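Local coordinates for mandelate racemase/muconate lactonizing enzyme-like protein (Rubrobacter xylanophilus DSM 9941, PDB 3CYJ), which belongs to the mandelate racemase/muconate lactonizing enzyme family, pairing an enolase-type capping domain with a TIM-like barrel whose metal site holds a sodium ion, at residues P23-T28 / G139-P144; R177-R182 / A212-I217; A296-A301 / H320-V325. All blocks are in the same frame, centred on the assembly; numbering follows the deposited sequence.

Contact 1: P23-T28 / G139-P144; sequences PESDGT and GFTSYP
The carboxylate of E24 stacks over one face of the F140 ring, the planes 10° apart, with E24 OE1 3.3 Å from F140 CZ, offset toward the rim. Here a strand of the enolase-type capping domain meets the loop after barrel strand 132-137, which contains a type I beta turn from F140 to Y143. E24 CG adds a CH-pi contact, 4.0 Å from the F140 centroid. In plane at the ring's edge sit S25 O, suited to the weakly positive rim, and Y143 CZ. F140 N lies over one Y143 face, toward its rim, and a water at the edge. T141 N donates to S25 O at 3.1 Å from above the carbonyl plane. Short hydroxyl side chains suit backbones this close: S25 OG and T141 OG1 hydrogen-bond at 2.8 Å, and S142 OG, set by chi1 of 59° between its own N and carbonyl carbon, donates to P23 O at 2.6 Å. D26 CB points away; its OD2 forms a salt bridge with R90 of the second subunit, and the sodium ion is about 6 Å from the side chain. E24 OE1 also nears D321 OD1, suggesting a shared proton. The water accepts from Y143 OH at 2.5 Å and donates to E24 OE2 at 2.6 Å.

Contact 2: R177-R182 / A212-I217; sequences RVRAAR and AREAGI
R182 grips A215 O side-on with two nitrogens, NE at 3.0 Å and NH2 at 2.9 Å, and the carbonyl oxygen lies near the guanidinium plane at its edge. Neither bond is straight (about 140° at the hydrogens), as expected when two donors converge on one acceptor. Bends at chi2 (55°) and chi3 (81°) turn CD and then NE toward A215, near the C-terminal part of helix 201-215, where a carbonyl may be made more negative by the helix dipole and so suit an arginine. The third nitrogen, NH1, is satisfied by the backbone oxygens of V189 and G186. G216 N donates to A212 O at 2.7 Å, and G216 then leaves helical geometry with positive phi, which glycine tolerates easily. A215 is small enough for close approach: its CB is 4.0 Å from V178 CB and 3.6 Å from V178 O, an oxygen that already accepts from R182 N. R179 meets E214 through CG, 3.6 Å from E214 O; its NH1 is 4.8 Å from E214 OE2, opposite charges that do not touch. Two successive outer helices of a (beta/alpha)7beta barrel of the enolase type, following parallel strands 162-166 and 190-194, pack side by side in this way.

Contact 3: A296-A301 / H320-V325; sequences AHCAPA and HDHARV
H322 takes the one hydrogen bond between these segments: A299 N donates to its ND1 at 3.0 Å, nearly straight at 161° and only 10° out of the imidazole plane. With chi1 at -67° CG stands anti to the carbonyl carbon, and the ring reaches from helix 320-329 to the loop that follows barrel strand 294-296. The bond satisfies a backbone N-H at the N-cap position of helix 300-306, while S303 OG, one turn on, bonds to the backbone oxygens of A299 and C298.

C298 SG approaches the imidazole obliquely, 4.4 Å from the H322 centroid, and C298 CB lies by the ring edge, 3.4 Å from H322 ND1. Beyond the two segments the ring meets F319 edge-to-face and stacks with Y53 of strand 46-53, in the capping domain's sheet, so H322 sits where barrel and capping domain meet, a buried place that a flat aromatic side chain fits well.

Apolar contact completes the interface. P300 CD touches H322 CB at 3.6 Å, and P300 CG lies 4.3 Å from A323 CB. Proline suits the first turn of a helix, where no backbone N-H is needed for an i to i-4 bond, and alanine leaves room for its ring.

Because ND1 accepts from a backbone N-H, it should carry no proton itself, consistent with a neutral imidazole protonated at NE2.

Overall arrangement
Contacts 1, 2 and 3 follow one another along the chain, each closing before the next opens. Contact 1 joins the capping domain, through strand 8-26, to the loop after barrel strand 132-137; contacts 2 and 3 lie in the barrel domain. The centres of contacts 1 and 2 are about 17 Å apart, linked by R177, whose NH1 probably bonds to Y143 O, just before helix 145-157. The centres of contacts 1 and 3 are about 16 Å apart, yet E24 and F140 touch H320 and D321. Contacts 2 and 3, about 24 Å between centres, do not touch. Contact 1 thus lies between outer helix 174-185 and helix 320-329, tying capping domain to barrel near the sodium site.

Contact 1: P23-T28 / G139-P144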
ATOM      1  N   PRO A  23      31.577 -13.470 -34.194  1.00 49.53           N
ATOM      2  CA  PRO A  23      30.466 -12.471 -34.058  1.00 48.93           C
ATOM      3  C   PRO A  23      29.584 -12.787 -32.815  1.00 47.56           C
ATOM      4  O   PRO A  23      29.226 -13.957 -32.599  1.00 47.81           O
ATOM      5  CB  PRO A  23      29.616 -12.659 -35.334  1.00 49.10           C
ATOM      6  CG  PRO A  23      30.309 -13.694 -36.195  1.00 49.20           C
ATOM      7  CD  PRO A  23      31.537 -14.228 -35.460  1.00 49.20           C
ATOM      8  N   GLU A  24      29.226 -11.783 -32.021  1.00 45.48           N
ATOM      9  CA  GLU A  24      28.511 -12.072 -30.768  1.00 44.22           C
ATOM     10  C   GLU A  24      27.167 -11.364 -30.679  1.00 43.75           C
ATOM     11  O   GLU A  24      26.980 -10.269 -31.200  1.00 42.15           O
ATOM     12  CB  GLU A  24      29.395 -11.729 -29.553  1.00 43.77           C
ATOM     13  CG  GLU A  24      30.631 -12.662 -29.387  1.00 42.63           C
ATOM     14  CD  GLU A  24      31.507 -12.254 -28.219  1.00 43.19           C
ATOM     15  OE1 GLU A  24      31.100 -11.359 -27.457  1.00 44.08           O
ATOM     16  OE2 GLU A  24      32.604 -12.803 -28.017  1.00 41.08           O
ATOM     17  N   SER A  25      26.215 -11.985 -29.996  1.00 43.54           N
ATOM     18  CA  SER A  25      24.923 -11.333 -29.848  1.00 42.44           C
ATOM     19  C   SER A  25      24.237 -11.851 -28.588  1.00 42.49           C
ATOM     20  O   SER A  25      24.641 -12.866 -28.002  1.00 42.43           O
ATOM     21  CB  SER A  25      24.064 -11.576 -31.072  1.00 41.57           C
ATOM     22  OG  SER A  25      23.728 -12.956 -31.132  1.00 43.48           O
ATOM     23  N   ASP A  26      23.192 -11.151 -28.178  1.00 40.73           N
ATOM     24  CA  ASP A  26      22.415 -11.591 -27.057  1.00 39.97           C
ATOM     25  C   ASP A  26      20.992 -11.256 -27.467  1.00 39.88           C
ATOM     26  O   ASP A  26      20.754 -10.897 -28.667  1.00 39.30           O
ATOM     27  CB  ASP A  26      22.864 -10.934 -25.731  1.00 38.77           C
ATOM     28  CG  ASP A  26      22.781  -9.405 -25.740  1.00 40.88           C
ATOM     29  OD1 ASP A  26      21.859  -8.836 -26.381  1.00 41.11           O
ATOM     30  OD2 ASP A  26      23.622  -8.761 -25.065  1.00 41.53           O
ATOM     31  N   GLY A  27      20.069 -11.356 -26.514  1.00 37.90           N
ATOM     32  CA  GLY A  27      18.682 -11.137 -26.825  1.00 38.19           C
ATOM     33  C   GLY A  27      18.400  -9.785 -27.457  1.00 38.30           C
ATOM     34  O   GLY A  27      17.534  -9.687 -28.270  1.00 39.60           O
ATOM     35  N   THR A  28      19.117  -8.731 -27.117  1.00 38.71           N
ATOM     36  CA  THR A  28      18.757  -7.442 -27.661  1.00 38.78           C
ATOM     37  C   THR A  28      19.907  -6.686 -28.368  1.00 39.70           C
ATOM     38  O   THR A  28      19.748  -5.498 -28.665  1.00 40.17           O
ATOM     39  CB  THR A  28      18.151  -6.491 -26.524  1.00 38.99           C
ATOM     40  OG1 THR A  28      19.015  -6.503 -25.386  1.00 38.51           O
ATOM     41  CG2 THR A  28      16.783  -6.928 -26.065  1.00 35.15           C
ATOM     42  N   GLY A 139      28.229 -17.846 -24.165  1.00 39.95           N
ATOM     43  CA  GLY A 139      27.061 -18.612 -24.643  1.00 39.89           C
ATOM     44  C   GLY A 139      26.149 -17.733 -25.472  1.00 41.13           C
ATOM     45  O   GLY A 139      24.902 -17.843 -25.382  1.00 42.07           O
ATOM     46  N   PHE A 140      26.775 -16.875 -26.280  1.00 39.89           N
ATOM     47  CA  PHE A 140      26.060 -15.911 -27.107  1.00 39.86           C
ATOM     48  C   PHE A 140      25.089 -16.600 -28.055  1.00 39.54           C
ATOM     49  O   PHE A 140      25.296 -17.779 -28.449  1.00 39.37           O
ATOM     50  CB  PHE A 140      27.039 -14.990 -27.837  1.00 38.37           C
ATOM     51  CG  PHE A 140      28.027 -14.382 -26.920  1.00 40.56           C
ATOM     52  CD1 PHE A 140      27.662 -13.309 -26.104  1.00 40.09           C
ATOM     53  CD2 PHE A 140      29.298 -14.947 -26.771  1.00 39.70           C
ATOM     54  CE1 PHE A 140      28.586 -12.789 -25.174  1.00 41.17           C
ATOM     55  CE2 PHE A 140      30.235 -14.434 -25.866  1.00 38.84           C
ATOM     56  CZ  PHE A 140      29.889 -13.346 -25.064  1.00 38.92           C
ATOM     57  N   THR A 141      24.032 -15.859 -28.388  1.00 38.39           N
ATOM     58  CA  THR A 141      22.972 -16.357 -29.234  1.00 39.03           C
ATOM     59  C   THR A 141      23.423 -16.595 -30.676  1.00 39.91           C
ATOM     60  O   THR A 141      22.774 -17.355 -31.428  1.00 40.04           O
ATOM     61  CB  THR A 141      21.694 -15.468 -29.153  1.00 38.30           C
ATOM     62  OG1 THR A 141      22.083 -14.082 -29.176  1.00 37.67           O
ATOM     63  CG2 THR A 141      20.899 -15.780 -27.862  1.00 38.15           C
ATOM     64  N   SER A 142      24.540 -15.980 -31.054  1.00 41.10           N
ATOM     65  CA  SER A 142      25.128 -16.241 -32.367  1.00 43.25           C
ATOM     66  C   SER A 142      25.896 -17.580 -32.460  1.00 44.34           C
ATOM     67  O   SER A 142      26.174 -18.044 -33.564  1.00 45.26           O
ATOM     68  CB  SER A 142      26.109 -15.126 -32.724  1.00 42.19           C
ATOM     69  OG  SER A 142      27.101 -15.098 -31.725  1.00 43.88           O
ATOM     70  N   TYR A 143      26.302 -18.161 -31.329  1.00 45.34           N
ATOM     71  CA  TYR A 143      27.067 -19.415 -31.365  1.00 45.92           C
ATOM     72  C   TYR A 143      26.269 -20.585 -31.949  1.00 47.45           C
ATOM     73  O   TYR A 143      25.147 -20.897 -31.478  1.00 48.83           O
ATOM     74  CB  TYR A 143      27.490 -19.835 -29.968  1.00 44.90           C
ATOM     75  CG  TYR A 143      28.670 -19.096 -29.406  1.00 43.66           C
ATOM     76  CD1 TYR A 143      29.250 -18.040 -30.085  1.00 45.07           C
ATOM     77  CD2 TYR A 143      29.178 -19.429 -28.161  1.00 43.04           C
ATOM     78  CE1 TYR A 143      30.354 -17.348 -29.540  1.00 43.58           C
ATOM     79  CE2 TYR A 143      30.258 -18.763 -27.627  1.00 41.10           C
ATOM     80  CZ  TYR A 143      30.835 -17.722 -28.306  1.00 42.67           C
ATOM     81  OH  TYR A 143      31.918 -17.064 -27.717  1.00 45.20           O
ATOM     82  N   PRO A 144      26.855 -21.293 -32.929  1.00 47.57           N
ATOM     83  CA  PRO A 144      26.198 -22.577 -33.225  1.00 47.61           C
ATOM     84  C   PRO A 144      26.331 -23.490 -32.006  1.00 47.62           C
ATOM     85  O   PRO A 144      27.162 -23.230 -31.149  1.00 46.61           O
ATOM     86  CB  PRO A 144      26.997 -23.126 -34.436  1.00 47.79           C
ATOM     87  CG  PRO A 144      27.800 -21.914 -34.975  1.00 47.79           C
ATOM     88  CD  PRO A 144      28.070 -21.069 -33.728  1.00 47.14           C
TER
HETATM   89  O   HOH W   1      32.845 -15.198 -29.108  1.00 44.38           O

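Contact 2: R177-R182 / A212-I217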
ATOM      1  N   ARG A 177      18.983 -25.246 -27.346  1.00 44.83           N
ATOM      2  CA  ARG A 177      20.245 -24.644 -26.949  0.50 44.57           C
ATOM      3  C   ARG A 177      20.497 -24.882 -25.465  1.00 44.82           C
ATOM      4  O   ARG A 177      21.607 -25.201 -25.080  1.00 44.72           O
ATOM      5  CB  ARG A 177      20.303 -23.156 -27.322  0.50 44.82           C
ATOM      6  CG  ARG A 177      20.194 -22.909 -28.830  0.50 43.00           C
ATOM      7  CD  ARG A 177      20.326 -21.449 -29.219  0.50 39.58           C
ATOM      8  NE  ARG A 177      21.608 -20.854 -28.831  0.50 38.75           N
ATOM      9  CZ  ARG A 177      22.733 -20.932 -29.544  0.50 36.81           C
ATOM     10  NH1 ARG A 177      22.742 -21.617 -30.700  0.50 35.18           N
ATOM     11  NH2 ARG A 177      23.848 -20.328 -29.094  0.50 29.73           N
ATOM     12  N   VAL A 178      19.464 -24.763 -24.623  1.00 45.07           N
ATOM     13  CA  VAL A 178      19.658 -25.043 -23.188  1.00 46.27           C
ATOM     14  C   VAL A 178      19.853 -26.540 -22.891  1.00 47.32           C
ATOM     15  O   VAL A 178      20.655 -26.909 -22.041  1.00 47.49           O
ATOM     16  CB  VAL A 178      18.547 -24.450 -22.246  1.00 45.97           C
ATOM     17  CG1 VAL A 178      18.554 -22.920 -22.292  1.00 46.74           C
ATOM     18  CG2 VAL A 178      17.167 -24.980 -22.575  1.00 45.36           C
ATOM     19  N   ARG A 179      19.127 -27.396 -23.613  1.00 48.29           N
ATOM     20  CA  ARG A 179      19.341 -28.848 -23.533  1.00 48.92           C
ATOM     21  C   ARG A 179      20.753 -29.259 -23.924  1.00 48.68           C
ATOM     22  O   ARG A 179      21.356 -30.073 -23.234  1.00 49.02           O
ATOM     23  CB  ARG A 179      18.278 -29.604 -24.330  1.00 48.51           C
ATOM     24  CG  ARG A 179      16.964 -29.657 -23.513  1.00 51.22           C
ATOM     25  CD  ARG A 179      15.936 -30.582 -24.118  1.00 57.42           C
ATOM     26  NE  ARG A 179      15.720 -30.221 -25.512  1.00 60.93           N
ATOM     27  CZ  ARG A 179      14.572 -29.716 -25.974  1.00 63.01           C
ATOM     28  NH1 ARG A 179      13.539 -29.541 -25.105  1.00 57.86           N
ATOM     29  NH2 ARG A 179      14.466 -29.416 -27.294  1.00 58.81           N
ATOM     30  N   ALA A 180      21.278 -28.654 -24.990  1.00 48.68           N
ATOM     31  CA  ALA A 180      22.671 -28.844 -25.433  1.00 49.08           C
ATOM     32  C   ALA A 180      23.702 -28.383 -24.422  1.00 49.74           C
ATOM     33  O   ALA A 180      24.752 -29.026 -24.228  1.00 51.05           O
ATOM     34  CB  ALA A 180      22.931 -28.123 -26.788  1.00 48.98           C
ATOM     35  N   ALA A 181      23.420 -27.255 -23.787  1.00 49.42           N
ATOM     36  CA  ALA A 181      24.301 -26.741 -22.730  1.00 49.11           C
ATOM     37  C   ALA A 181      24.305 -27.694 -21.520  1.00 48.14           C
ATOM     38  O   ALA A 181      25.337 -27.931 -20.906  1.00 48.65           O
ATOM     39  CB  ALA A 181      23.874 -25.270 -22.318  1.00 47.15           C
ATOM     40  N   ARG A 182      23.146 -28.214 -21.165  1.00 47.80           N
ATOM     41  CA  ARG A 182      23.074 -29.124 -20.031  1.00 49.35           C
ATOM     42  C   ARG A 182      23.887 -30.420 -20.274  1.00 50.48           C
ATOM     43  O   ARG A 182      24.551 -30.955 -19.353  1.00 50.25           O
ATOM     44  CB  ARG A 182      21.620 -29.453 -19.672  1.00 48.87           C
ATOM     45  CG  ARG A 182      21.485 -30.498 -18.519  1.00 48.71           C
ATOM     46  CD  ARG A 182      22.253 -30.044 -17.273  1.00 44.08           C
ATOM     47  NE  ARG A 182      21.498 -29.083 -16.513  1.00 44.59           N
ATOM     48  CZ  ARG A 182      22.024 -28.330 -15.555  1.00 44.82           C
ATOM     49  NH1 ARG A 182      23.316 -28.452 -15.278  1.00 42.14           N
ATOM     50  NH2 ARG A 182      21.256 -27.490 -14.855  1.00 37.62           N
ATOM     51  N   ALA A 212      13.436 -24.031 -16.485  1.00 43.03           N
ATOM     52  CA  ALA A 212      13.558 -24.919 -15.323  1.00 44.58           C
ATOM     53  C   ALA A 212      13.325 -26.417 -15.667  1.00 45.22           C
ATOM     54  O   ALA A 212      14.175 -27.270 -15.357  1.00 46.14           O
ATOM     55  CB  ALA A 212      12.668 -24.455 -14.158  1.00 44.55           C
ATOM     56  N   ARG A 213      12.241 -26.716 -16.396  1.00 46.09           N
ATOM     57  CA  ARG A 213      11.881 -28.088 -16.774  1.00 46.60           C
ATOM     58  C   ARG A 213      12.843 -28.680 -17.802  1.00 47.48           C
ATOM     59  O   ARG A 213      13.279 -29.821 -17.675  1.00 47.45           O
ATOM     60  CB  ARG A 213      10.464 -28.146 -17.344  1.00 46.46           C
ATOM     61  CG  ARG A 213       9.343 -27.753 -16.374  1.00 47.45           C
ATOM     62  CD  ARG A 213       7.916 -27.955 -16.993  1.00 49.98           C
ATOM     63  NE  ARG A 213       7.616 -27.055 -18.133  1.00 49.43           N
ATOM     64  CZ  ARG A 213       7.073 -25.834 -18.006  1.00 48.77           C
ATOM     65  NH1 ARG A 213       6.835 -25.058 -19.086  1.00 44.06           N
ATOM     66  NH2 ARG A 213       6.782 -25.386 -16.788  1.00 43.35           N
ATOM     67  N   GLU A 214      13.159 -27.898 -18.823  1.00 48.13           N
ATOM     68  CA  GLU A 214      13.992 -28.348 -19.936  1.00 48.17           C
ATOM     69  C   GLU A 214      15.422 -28.623 -19.510  1.00 48.31           C
ATOM     70  O   GLU A 214      16.028 -29.554 -20.006  1.00 49.37           O
ATOM     71  CB  GLU A 214      13.999 -27.309 -21.063  1.00 47.83           C
ATOM     72  CG  GLU A 214      12.820 -27.427 -21.937  1.00 47.51           C
ATOM     73  CD  GLU A 214      12.363 -26.120 -22.546  1.00 49.83           C
ATOM     74  OE1 GLU A 214      13.201 -25.186 -22.697  1.00 47.98           O
ATOM     75  OE2 GLU A 214      11.137 -26.046 -22.864  1.00 49.74           O
ATOM     76  N   ALA A 215      15.992 -27.796 -18.628  1.00 47.60           N
ATOM     77  CA  ALA A 215      17.427 -27.953 -18.318  1.00 46.08           C
ATOM     78  C   ALA A 215      17.778 -27.639 -16.904  1.00 44.93           C
ATOM     79  O   ALA A 215      18.962 -27.530 -16.597  1.00 46.75           O
ATOM     80  CB  ALA A 215      18.331 -27.129 -19.245  1.00 45.68           C
ATOM     81  N   GLY A 216      16.795 -27.469 -16.037  1.00 43.15           N
ATOM     82  CA  GLY A 216      17.114 -27.252 -14.625  1.00 41.86           C
ATOM     83  C   GLY A 216      17.901 -25.972 -14.300  1.00 41.48           C
ATOM     84  O   GLY A 216      18.843 -25.992 -13.486  1.00 41.25           O
ATOM     85  N   ILE A 217      17.526 -24.845 -14.904  1.00 40.12           N
ATOM     86  CA  ILE A 217      18.282 -23.598 -14.658  1.00 38.76           C
ATOM     87  C   ILE A 217      18.073 -23.032 -13.241  1.00 39.05           C
ATOM     88  O   ILE A 217      17.034 -23.272 -12.583  1.00 36.85           O
ATOM     89  CB  ILE A 217      17.960 -22.492 -15.706  1.00 39.19           C
ATOM     90  CG1 ILE A 217      16.494 -22.025 -15.539  1.00 38.17           C
ATOM     91  CG2 ILE A 217      18.311 -22.999 -17.176  1.00 36.90           C
ATOM     92  CD1 ILE A 217      16.216 -20.604 -16.036  1.00 44.80           C
TER

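Contact 3: A296-A301 / H320-V325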
ATOM      1  N   ALA A 296      28.603  -9.510  -9.090  1.00 36.40           N
ATOM      2  CA  ALA A 296      29.281  -8.519  -9.909  1.00 38.06           C
ATOM      3  C   ALA A 296      29.189  -8.828 -11.394  1.00 38.85           C
ATOM      4  O   ALA A 296      29.277  -9.989 -11.841  1.00 38.24           O
ATOM      5  CB  ALA A 296      30.707  -8.347  -9.484  1.00 38.56           C
ATOM      6  N   HIS A 297      28.940  -7.782 -12.145  1.00 40.47           N
ATOM      7  CA  HIS A 297      28.724  -7.909 -13.583  1.00 43.05           C
ATOM      8  C   HIS A 297      29.966  -7.357 -14.328  1.00 42.59           C
ATOM      9  O   HIS A 297      30.422  -6.240 -14.011  1.00 41.30           O
ATOM     10  CB  HIS A 297      27.442  -7.138 -13.914  1.00 43.55           C
ATOM     11  CG  HIS A 297      27.091  -7.111 -15.360  1.00 48.12           C
ATOM     12  ND1 HIS A 297      26.357  -8.115 -15.964  1.00 51.90           N
ATOM     13  CD2 HIS A 297      27.338  -6.183 -16.322  1.00 51.23           C
ATOM     14  CE1 HIS A 297      26.190  -7.816 -17.243  1.00 54.48           C
ATOM     15  NE2 HIS A 297      26.776  -6.650 -17.485  1.00 52.88           N
ATOM     16  N   CYS A 298      30.522  -8.180 -15.245  1.00 43.13           N
ATOM     17  CA  CYS A 298      31.623  -7.825 -16.180  1.00 43.59           C
ATOM     18  C   CYS A 298      33.000  -7.466 -15.522  1.00 42.72           C
ATOM     19  O   CYS A 298      33.119  -7.436 -14.297  1.00 41.09           O
ATOM     20  CB  CYS A 298      31.125  -6.733 -17.172  1.00 43.53           C
ATOM     21  SG  CYS A 298      29.961  -7.469 -18.474  1.00 52.66           S
ATOM     22  N   ALA A 299      34.024  -7.194 -16.352  1.00 42.52           N
ATOM     23  CA  ALA A 299      35.351  -6.686 -15.894  1.00 42.57           C
ATOM     24  C   ALA A 299      35.992  -7.520 -14.747  1.00 42.57           C
ATOM     25  O   ALA A 299      36.229  -6.992 -13.634  1.00 41.86           O
ATOM     26  CB  ALA A 299      35.267  -5.169 -15.482  1.00 41.20           C
ATOM     27  N   PRO A 300      36.273  -8.812 -15.023  1.00 42.21           N
ATOM     28  CA  PRO A 300      36.700  -9.695 -13.959  1.00 42.25           C
ATOM     29  C   PRO A 300      37.948  -9.200 -13.266  1.00 42.24           C
ATOM     30  O   PRO A 300      38.071  -9.382 -12.069  1.00 43.31           O
ATOM     31  CB  PRO A 300      36.960 -11.056 -14.664  1.00 43.11           C
ATOM     32  CG  PRO A 300      36.487 -10.921 -16.077  1.00 42.01           C
ATOM     33  CD  PRO A 300      36.135  -9.482 -16.332  1.00 42.19           C
ATOM     34  N   ALA A 301      38.875  -8.588 -13.997  1.00 42.41           N
ATOM     35  CA  ALA A 301      40.159  -8.174 -13.427  1.00 41.58           C
ATOM     36  C   ALA A 301      40.052  -7.133 -12.319  1.00 42.15           C
ATOM     37  O   ALA A 301      40.729  -7.274 -11.283  1.00 42.95           O
ATOM     38  CB  ALA A 301      41.107  -7.697 -14.515  1.00 41.62           C
ATOM     39  N   HIS A 320      33.423 -13.539 -20.888  1.00 41.48           N
ATOM     40  CA  HIS A 320      34.314 -13.904 -22.000  1.00 42.59           C
ATOM     41  C   HIS A 320      34.984 -12.705 -22.646  1.00 42.08           C
ATOM     42  O   HIS A 320      36.200 -12.570 -22.581  1.00 43.03           O
ATOM     43  CB  HIS A 320      33.567 -14.727 -23.067  1.00 43.47           C
ATOM     44  CG  HIS A 320      34.359 -14.944 -24.325  1.00 46.91           C
ATOM     45  ND1 HIS A 320      35.495 -15.737 -24.373  1.00 49.60           N
ATOM     46  CD2 HIS A 320      34.184 -14.463 -25.582  1.00 46.43           C
ATOM     47  CE1 HIS A 320      35.993 -15.711 -25.598  1.00 47.05           C
ATOM     48  NE2 HIS A 320      35.205 -14.963 -26.353  1.00 45.66           N
ATOM     49  N   ASP A 321      34.217 -11.800 -23.257  1.00 41.56           N
ATOM     50  CA  ASP A 321      34.830 -10.642 -23.946  1.00 39.96           C
ATOM     51  C   ASP A 321      35.926 -10.000 -23.123  1.00 40.55           C
ATOM     52  O   ASP A 321      36.988  -9.631 -23.642  1.00 39.50           O
ATOM     53  CB  ASP A 321      33.819  -9.570 -24.289  1.00 38.88           C
ATOM     54  CG  ASP A 321      32.737 -10.047 -25.251  1.00 39.75           C
ATOM     55  OD1 ASP A 321      32.628 -11.249 -25.516  1.00 42.69           O
ATOM     56  OD2 ASP A 321      31.953  -9.215 -25.760  1.00 41.95           O
ATOM     57  N   HIS A 322      35.657  -9.860 -21.823  1.00 40.99           N
ATOM     58  CA  HIS A 322      36.470  -9.032 -20.968  1.00 40.37           C
ATOM     59  C   HIS A 322      37.666  -9.746 -20.464  1.00 40.84           C
ATOM     60  O   HIS A 322      38.763  -9.163 -20.465  1.00 41.66           O
ATOM     61  CB  HIS A 322      35.653  -8.482 -19.802  1.00 39.97           C
ATOM     62  CG  HIS A 322      34.615  -7.514 -20.239  1.00 41.54           C
ATOM     63  ND1 HIS A 322      33.697  -6.958 -19.374  1.00 42.32           N
ATOM     64  CD2 HIS A 322      34.338  -7.011 -21.472  1.00 40.52           C
ATOM     65  CE1 HIS A 322      32.907  -6.141 -20.049  1.00 42.26           C
ATOM     66  NE2 HIS A 322      33.275  -6.158 -21.325  1.00 42.13           N
ATOM     67  N   ALA A 323      37.469 -10.963 -19.969  1.00 40.80           N
ATOM     68  CA  ALA A 323      38.582 -11.837 -19.632  1.00 42.44           C
ATOM     69  C   ALA A 323      39.617 -11.846 -20.788  1.00 43.11           C
ATOM     70  O   ALA A 323      40.803 -11.562 -20.595  1.00 43.84           O
ATOM     71  CB  ALA A 323      38.081 -13.245 -19.353  1.00 41.05           C
ATOM     72  N   ARG A 324      39.143 -12.111 -21.989  1.00 44.17           N
ATOM     73  CA  ARG A 324      40.014 -12.167 -23.171  1.00 45.26           C
ATOM     74  C   ARG A 324      40.736 -10.841 -23.449  1.00 44.60           C
ATOM     75  O   ARG A 324      41.937 -10.815 -23.614  1.00 45.41           O
ATOM     76  CB  ARG A 324      39.194 -12.609 -24.383  1.00 45.62           C
ATOM     77  CG  ARG A 324      39.909 -12.562 -25.734  1.00 48.38           C
ATOM     78  CD  ARG A 324      38.935 -13.089 -26.832  1.00 50.70           C
ATOM     79  NE  ARG A 324      39.579 -13.105 -28.136  1.00 50.17           N
ATOM     80  CZ  ARG A 324      39.577 -12.087 -28.986  1.00 51.77           C
ATOM     81  NH1 ARG A 324      38.916 -10.968 -28.699  1.00 48.05           N
ATOM     82  NH2 ARG A 324      40.243 -12.195 -30.132  1.00 49.67           N
ATOM     83  N   VAL A 325      40.014  -9.728 -23.482  1.00 44.11           N
ATOM     84  CA  VAL A 325      40.641  -8.404 -23.657  1.00 42.59           C
ATOM     85  C   VAL A 325      41.638  -8.075 -22.531  1.00 43.11           C
ATOM     86  O   VAL A 325      42.644  -7.423 -22.762  1.00 42.22           O
ATOM     87  CB  VAL A 325      39.542  -7.298 -23.762  1.00 42.77           C
ATOM     88  CG1 VAL A 325      40.079  -5.861 -23.463  1.00 40.96           C
ATOM     89  CG2 VAL A 325      38.847  -7.360 -25.114  1.00 43.17           C
TER